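Side-chain contact in phosphoprotein (Lettuce necrotic yellows virus, PDB 3T4R), which probably acts as a non-catalytic polymerase cofactor that holds the viral polymerase L on the nucleoprotein-RNA template and keeps soluble nucleoprotein off non-genomic RNA: residues 36-41 and 55-60. Sequence-based numbering, arbitrary orientation.
Sequences DDILAM and QNEIIE
Ile38 meets Glu57 and Ile58 through two different branches. Its CB points at the helix opposite. The longer branch ends on the aliphatic root of Glu57, with Ile38 CD1 3.6 Å from Glu57 CB. The other branch reaches the isoleucine, with Ile38 CG2 4.0 Å from Ile58 CG1. Ile38 CG1 lies anti to the carbonyl carbon (chi1 -67°) and the chain is extended beyond it, which carries CD1 across to the second helix. Ile38 and Ile58 are both buried. Ile54 and Asn61 also touch Ile38, and Leu12 of helix 4-14 packs on Ile58.

The partly exposed side of the contact pairs selenomethionine Met41 with the carboxylate of Glu57. The Met41 chain is extended beyond CG and crosses the glutamate at about a right angle. Its terminal methyl comes nearest: Met41 CE lies 3.0 Å from Glu57 OE2, tighter than ordinary van der Waals contact, so the exact placing of the two ends is doubtful. The selenium is farther off, with Met41 SE 3.9 Å from Glu57 OE2. Glu57 bends at chi2 (-107°), which turns its carboxylate to this methyl.

No hydrogen bond or salt bridge joins the two segments.

The segment axes run nearly antiparallel, at 162°, and come no closer than 10.7 Å. Side chains thus bridge a fairly wide gap. The short helix 36-41 is packed here against the long C-terminal helix 50-72, an antiparallel helix pair within the small helical bundle of the phosphoprotein C-terminal domain.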
# COMPACT_ATOMS: atom_id res chain seq x y z
N ASP A 36 1.67 -7.53 -5.36
CA ASP A 36 0.55 -8.49 -5.45
C ASP A 36 0.47 -9.46 -4.24
O ASP A 36 -0.57 -9.97 -3.92
CB ASP A 36 0.68 -9.36 -6.72
CG ASP A 36 0.75 -8.53 -8.03
OD1 ASP A 36 0.22 -7.42 -8.03
OD2 ASP A 36 1.33 -8.99 -9.06
N ASP A 37 1.60 -9.78 -3.63
CA ASP A 37 1.68 -10.63 -2.45
C ASP A 37 1.00 -9.96 -1.27
O ASP A 37 0.46 -10.60 -0.41
CB ASP A 37 3.13 -11.03 -2.10
CG ASP A 37 4.07 -9.81 -1.77
OD1 ASP A 37 4.62 -9.73 -0.64
OD2 ASP A 37 4.32 -8.98 -2.68
N ILE A 38 1.06 -8.63 -1.22
CA ILE A 38 0.43 -7.87 -0.12
C ILE A 38 -1.08 -7.75 -0.30
O ILE A 38 -1.85 -7.96 0.63
CB ILE A 38 1.14 -6.51 0.12
CG1 ILE A 38 2.57 -6.78 0.66
CG2 ILE A 38 0.32 -5.62 1.08
CD1 ILE A 38 3.32 -5.56 1.00
N LEU A 39 -1.50 -7.48 -1.54
CA LEU A 39 -2.90 -7.50 -1.87
C LEU A 39 -3.50 -8.84 -1.50
O LEU A 39 -4.58 -8.88 -0.99
CB LEU A 39 -3.09 -7.34 -3.37
CG LEU A 39 -4.32 -6.62 -3.97
CD1 LEU A 39 -4.67 -7.22 -5.24
CD2 LEU A 39 -5.51 -6.40 -3.06
N ALA A 40 -2.79 -9.93 -1.79
CA ALA A 40 -3.28 -11.30 -1.66
C ALA A 40 -3.55 -11.61 -0.21
O ALA A 40 -4.42 -12.38 0.12
CB ALA A 40 -2.28 -12.22 -2.20
N MSE A 41 -2.82 -10.92 0.66
CA MSE A 41 -2.97 -11.08 2.12
C MSE A 41 -4.39 -10.73 2.57
O MSE A 41 -4.91 -11.33 3.53
CB MSE A 41 -1.97 -10.18 2.86
CG MSE A 41 -0.53 -10.69 2.84
SE MSE A 41 0.69 -9.58 3.96
CE MSE A 41 2.22 -10.83 4.05
N GLN A 55 -0.55 -3.16 7.03
CA GLN A 55 -0.16 -1.76 7.19
C GLN A 55 1.34 -1.69 7.43
O GLN A 55 2.01 -0.86 6.82
CB GLN A 55 -0.83 -1.11 8.40
CG GLN A 55 -2.27 -0.73 8.22
CD GLN A 55 -2.89 -0.23 9.52
OE1 GLN A 55 -2.32 -0.40 10.61
NE2 GLN A 55 -4.06 0.37 9.42
N ASN A 56 1.85 -2.53 8.32
CA ASN A 56 3.28 -2.61 8.58
C ASN A 56 4.08 -2.92 7.28
O ASN A 56 5.15 -2.33 7.02
CB ASN A 56 3.59 -3.64 9.69
CG ASN A 56 3.22 -3.13 11.10
OD1 ASN A 56 3.28 -1.91 11.36
ND2 ASN A 56 2.94 -4.07 12.03
N GLU A 57 3.60 -3.86 6.50
CA GLU A 57 4.29 -4.23 5.26
C GLU A 57 4.33 -3.05 4.29
O GLU A 57 5.36 -2.82 3.64
CB GLU A 57 3.63 -5.44 4.57
CG GLU A 57 3.77 -6.74 5.33
CD GLU A 57 4.75 -7.68 4.70
OE1 GLU A 57 5.84 -7.21 4.28
OE2 GLU A 57 4.45 -8.90 4.65
N ILE A 58 3.22 -2.34 4.16
CA ILE A 58 3.11 -1.23 3.21
C ILE A 58 4.00 -0.03 3.65
O ILE A 58 4.67 0.63 2.83
CB ILE A 58 1.65 -0.80 3.12
CG1 ILE A 58 0.88 -1.85 2.28
CG2 ILE A 58 1.49 0.52 2.38
CD1 ILE A 58 -0.59 -1.71 2.36
N ILE A 59 3.97 0.26 4.93
CA ILE A 59 4.89 1.28 5.58
C ILE A 59 6.35 0.95 5.33
O ILE A 59 7.09 1.81 4.94
CB ILE A 59 4.65 1.45 7.08
CG1 ILE A 59 3.21 1.96 7.31
CG2 ILE A 59 5.63 2.48 7.64
CD1 ILE A 59 2.94 2.36 8.59
N GLU A 60 6.70 -0.32 5.41
CA GLU A 60 8.05 -0.72 5.05
C GLU A 60 8.41 -0.35 3.61
O GLU A 60 9.50 0.12 3.34
CB GLU A 60 8.26 -2.19 5.32
CG GLU A 60 9.45 -2.46 6.14
CD GLU A 60 9.19 -2.23 7.63
OE1 GLU A 60 8.29 -2.99 8.16
OE2 GLU A 60 9.90 -1.31 8.27